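Local coordinates for alpha-n-acetylglucosaminidase family protein (PDB 4A42) that probably binds carbohydrate, as a calcium-containing family 32 carbohydrate-binding module of a multimodular family 89 alpha-N-acetylglucosaminidase, at residues A[34-37]-A[38-42]; A[111-114]-A[115-119]. All blocks are in the same frame, centred on the assembly; numbering follows the deposited sequence. Where two conformers were deposited one is given.

Interaction 1. Residues A[34-37]-A[38-42]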
loop_
_atom_site.group_PDB
_atom_site.type_symbol
_atom_site.label_atom_id
_atom_site.label_comp_id
_atom_site.label_asym_id
_atom_site.label_seq_id
_atom_site.Cartn_x
_atom_site.Cartn_y
_atom_site.Cartn_z
ATOM N N VAL A 34 1.901 5.647 -9.105
ATOM C CA VAL A 34 0.836 4.998 -8.352
ATOM C C VAL A 34 -0.404 4.841 -9.230
ATOM O O VAL A 34 -0.766 5.760 -9.964
ATOM C CB VAL A 34 0.464 5.816 -7.101
ATOM C CG1 VAL A 34 -0.447 5.007 -6.182
ATOM C CG2 VAL A 34 1.716 6.257 -6.361
ATOM N N GLU A 35 -1.037 3.672 -9.160
ATOM C CA GLU A 35 -2.291 3.423 -9.859
ATOM C C GLU A 35 -3.308 2.946 -8.844
ATOM O O GLU A 35 -2.961 2.208 -7.926
ATOM C CB GLU A 35 -2.126 2.354 -10.930
ATOM C CG GLU A 35 -1.459 2.817 -12.196
ATOM C CD GLU A 35 -1.340 1.692 -13.200
ATOM O OE1 GLU A 35 -1.907 0.607 -12.940
ATOM O OE2 GLU A 35 -0.682 1.891 -14.243
ATOM N N VAL A 36 -4.559 3.367 -9.000
ATOM C CA VAL A 36 -5.619 2.943 -8.091
ATOM C C VAL A 36 -6.803 2.402 -8.873
ATOM O O VAL A 36 -7.000 2.744 -10.047
ATOM C CB VAL A 36 -6.090 4.098 -7.177
ATOM C CG1 VAL A 36 -4.951 4.570 -6.295
ATOM C CG2 VAL A 36 -6.650 5.252 -8.013
ATOM N N THR A 37 -7.588 1.552 -8.216
ATOM C CA THR A 37 -8.744 0.927 -8.838
ATOM C C THR A 37 -9.959 1.839 -8.849
ATOM O O THR A 37 -10.912 1.606 -9.588
ATOM C CB THR A 37 -9.109 -0.394 -8.136
ATOM O OG1 THR A 37 -9.261 -0.160 -6.728
ATOM C CG2 THR A 37 -8.012 -1.411 -8.358
ATOM N N SER A 38 -9.929 2.871 -8.017
ATOM C CA SER A 38 -11.001 3.856 -8.009
ATOM C C SER A 38 -10.551 5.160 -7.386
ATOM O O SER A 38 -9.551 5.206 -6.662
ATOM C CB SER A 38 -12.233 3.329 -7.272
ATOM O OG SER A 38 -12.055 3.398 -5.882
ATOM N N ASN A 39 -11.318 6.209 -7.672
ATOM C CA ASN A 39 -11.057 7.539 -7.138
ATOM C C ASN A 39 -9.632 8.022 -7.376
ATOM O O ASN A 39 -8.909 8.358 -6.424
ATOM C CB ASN A 39 -11.392 7.599 -5.650
ATOM C CG ASN A 39 -12.071 8.889 -5.269
ATOM O OD1 ASN A 39 -12.141 9.818 -6.075
ATOM N ND2 ASN A 39 -12.577 8.961 -4.043
ATOM N N ASN A 40 -9.250 8.062 -8.638
ATOM C CA ASN A 40 -7.936 8.487 -9.041
ATOM C C ASN A 40 -7.621 9.910 -8.582
ATOM O O ASN A 40 -6.461 10.242 -8.394
ATOM C CB ASN A 40 -7.830 8.369 -10.565
ATOM C CG ASN A 40 -6.455 8.678 -11.072
ATOM O OD1 ASN A 40 -5.505 7.941 -10.816
ATOM N ND2 ASN A 40 -6.333 9.776 -11.798
ATOM N N SER A 41 -8.660 10.731 -8.410
ATOM C CA SER A 41 -8.507 12.128 -7.998
ATOM C C SER A 41 -7.824 12.249 -6.641
ATOM O O SER A 41 -7.242 13.283 -6.323
ATOM C CB SER A 41 -9.868 12.833 -7.936
ATOM O OG SER A 41 -10.711 12.252 -6.951
ATOM N N GLU A 42 -7.887 11.180 -5.856
ATOM C CA GLU A 42 -7.352 11.185 -4.496
ATOM C C GLU A 42 -6.106 10.316 -4.391
ATOM O O GLU A 42 -5.556 10.127 -3.307
ATOM C CB GLU A 42 -8.411 10.674 -3.514
ATOM C CG GLU A 42 -9.619 11.584 -3.371
ATOM C CD GLU A 42 -10.771 10.921 -2.642
ATOM O OE1 GLU A 42 -10.536 9.935 -1.919
ATOM O OE2 GLU A 42 -11.920 11.380 -2.792
HETATM O O HOH W 1 -5.004 5.225 -11.194
#

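Interaction 2. Residues A[111-114]-A[115-119]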
loop_
_atom_site.group_PDB
_atom_site.type_symbol
_atom_site.label_atom_id
_atom_site.label_comp_id
_atom_site.label_asym_id
_atom_site.label_seq_id
_atom_site.Cartn_x
_atom_site.Cartn_y
_atom_site.Cartn_z
ATOM N N GLU A 111 -8.978 -8.603 12.163
ATOM C CA GLU A 111 -9.965 -7.918 12.985
ATOM C C GLU A 111 -9.321 -6.945 13.965
ATOM O O GLU A 111 -10.022 -6.289 14.715
ATOM C CB GLU A 111 -10.851 -8.915 13.735
ATOM C CG GLU A 111 -11.708 -9.776 12.830
ATOM C CD GLU A 111 -12.758 -8.977 12.078
ATOM O OE1 GLU A 111 -12.960 -7.789 12.406
ATOM O OE2 GLU A 111 -13.380 -9.545 11.152
ATOM N N GLU A 112 -7.989 -6.851 13.957
ATOM C CA GLU A 112 -7.297 -5.952 14.880
ATOM C C GLU A 112 -7.447 -4.511 14.391
ATOM O O GLU A 112 -7.214 -4.224 13.217
ATOM C CB GLU A 112 -5.809 -6.321 15.014
ATOM C CG GLU A 112 -5.066 -5.573 16.142
ATOM C CD GLU A 112 -3.575 -5.873 16.183
ATOM O OE1 GLU A 112 -3.027 -6.376 15.189
ATOM O OE2 GLU A 112 -2.932 -5.598 17.213
ATOM N N ASN A 113 -7.854 -3.621 15.291
ATOM C CA ASN A 113 -8.074 -2.224 14.926
ATOM C C ASN A 113 -6.874 -1.386 15.318
ATOM O O ASN A 113 -6.608 -1.163 16.511
ATOM C CB ASN A 113 -9.352 -1.679 15.559
ATOM C CG ASN A 113 -9.941 -0.518 14.762
ATOM O OD1 ASN A 113 -9.211 0.300 14.202
ATOM N ND2 ASN A 113 -11.264 -0.451 14.701
ATOM N N LYS A 114 -6.137 -0.938 14.307
ATOM C CA LYS A 114 -4.923 -0.154 14.527
ATOM C C LYS A 114 -4.934 1.100 13.672
ATOM O O LYS A 114 -5.570 1.142 12.611
ATOM C CB LYS A 114 -3.664 -0.969 14.209
ATOM C CG LYS A 114 -3.525 -2.256 15.026
ATOM C CD LYS A 114 -2.095 -2.758 15.044
ATOM C CE LYS A 114 -1.636 -3.263 13.691
ATOM N NZ LYS A 114 -0.269 -3.864 13.782
ATOM N N ALA A 115 -4.220 2.121 14.129
ATOM C CA ALA A 115 -4.118 3.354 13.354
ATOM C C ALA A 115 -3.157 3.156 12.179
ATOM O O ALA A 115 -3.402 3.635 11.067
ATOM C CB ALA A 115 -3.648 4.509 14.254
ATOM N N VAL A 116 -2.066 2.441 12.433
ATOM C CA VAL A 116 -1.059 2.165 11.423
ATOM C C VAL A 116 -0.806 0.666 11.375
ATOM O O VAL A 116 -0.517 0.036 12.398
ATOM C CB VAL A 116 0.254 2.890 11.741
ATOM C CG1 VAL A 116 1.300 2.610 10.663
ATOM C CG2 VAL A 116 -0.000 4.379 11.853
ATOM N N TYR A 117 -0.928 0.095 10.185
ATOM C CA TYR A 117 -0.587 -1.309 9.976
ATOM C C TYR A 117 0.824 -1.418 9.401
ATOM O O TYR A 117 1.056 -1.176 8.213
ATOM C CB TYR A 117 -1.638 -2.007 9.091
ATOM C CG TYR A 117 -2.992 -2.047 9.744
ATOM C CD1 TYR A 117 -3.884 -0.987 9.610
ATOM C CD2 TYR A 117 -3.383 -3.138 10.531
ATOM C CE1 TYR A 117 -5.123 -1.017 10.233
ATOM C CE2 TYR A 117 -4.618 -3.172 11.146
ATOM C CZ TYR A 117 -5.485 -2.119 10.995
ATOM O OH TYR A 117 -6.712 -2.141 11.615
ATOM N N SER A 118 1.772 -1.742 10.276
ATOM C CA SER A 118 3.169 -1.870 9.882
ATOM C C SER A 118 3.510 -3.325 9.586
ATOM O O SER A 118 2.988 -4.246 10.235
ATOM C CB SER A 118 4.082 -1.373 11.011
ATOM O OG SER A 118 3.758 -0.048 11.406
ATOM N N ASN A 119 4.372 -3.537 8.599
ATOM C CA ASN A 119 4.908 -4.871 8.313
ATOM C C ASN A 119 6.378 -4.807 7.935
ATOM O O ASN A 119 6.757 -4.085 7.019
ATOM C CB ASN A 119 4.144 -5.543 7.169
ATOM C CG ASN A 119 2.748 -5.971 7.563
ATOM O OD1 ASN A 119 1.780 -5.276 7.286
ATOM N ND2 ASN A 119 2.642 -7.112 8.224
HETATM O O HOH W 2 1.575 -1.894 13.247
HETATM O O HOH W 3 0.235 -4.432 11.125
#

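Interaction 1. Residues A[34-37]-A[38-42]
V36, the last residue of strand 33-36, meets S38 and N40 where the chain leaves the strand and folds back over it. The backbone is extended through V36, kinks at T37, takes positive phi at N39 and then enters the 3-10 segment that begins at N40. That segment opens with a bond from E42 N to N39 O, 3.1 Å long. The turn belongs to the beta-sandwich of an F5/8 type C domain, and its strand pairs antiparallel with 63-69 through the backbones of E35 and T37.

The CG2 methyl of V36 does most of the touching. Its chi1 of -62° sets CG2 between the backbone N and the carbonyl carbon, which turns the methyl into the bend. There CG2 lies 3.2 Å from S38 O and 3.6 Å from N40 CA. The same S38 O accepts from the indole NE1 of W55, a residue that also packs on V36. N40 has CG anti to its own backbone N (chi1 -175°), and its OD1 faces the strand, where a water bridges the two: it accepts from V36 N at 2.9 Å and donates to N40 OD1 at 2.8 Å. Further round, in one of the two conformers of N39, S41 OG donates to N39 OD1 over 3.0 Å, approaching from above the amide's carbonyl plane, while N39 ND2 bonds to V56 O.

Direct contact between strand and turn is therefore van der Waals, a methyl against a carbonyl oxygen and N40 CA, with no direct polar bond from V36 to the turn; the polar link between V36 and N40 runs through one water, which satisfies the strand's V36 N.

Interaction 2. Residues A[111-114]-A[115-119]
Y117 reaches back from strand 116-120, an outer strand of the four-stranded antiparallel sheet in this F5/8 type C beta-sandwich, and puts its phenol against the incoming loop at E112 and K114. With chi1 at -64°, CG stands anti to the carbonyl carbon and the ring extends toward the preceding residues. Y117 OH donates to E112 O at 2.7 Å, in the carbonyl plane and on a lone pair, and that carbonyl oxygen lies at the ring's edge. Y117 OH also accepts from K114 N at 3.0 Å, nearly straight at 161°. L88 N bonds to OH as well, so three backbone groups hold the phenol oxygen and fix the ring's position.

K114 covers one ring face: CB makes a CH-pi contact, 4.0 Å from the centroid and offset toward the rim. In one of its two conformers the K114 chain bends at chi3 (-69°), bringing CE to 3.6 Å from Y117 CD2 and carrying the ammonium along the strand. The carboxylate of E112 is then a distant salt-bridge partner for it. Two waters give NZ closer company: one accepts from NZ, donates to V116 O and accepts from S118 N, while the other accepts from K114 NZ at 2.8 Å and donates to S118 O.

Overall arrangement
Both interactions are surface contacts of one beta-sandwich, with centres about 22 Å apart and nearest atoms about 16 Å apart, so neither touches the other. They occupy different sheets: interaction 1 follows a strand of the six-stranded sheet out into a turn, whereas interaction 2 follows a loop into an edge strand of the four-stranded sheet. Their chemistry differs accordingly. In 34-42 no touching residue is buried, and a valine methyl plus one bridging water join strand and turn. In 111-119 a buried tyrosine bonds directly to the loop backbone, with a lysine over its ring and waters beyond. Each includes a side chain about 12 Å from the bound calcium.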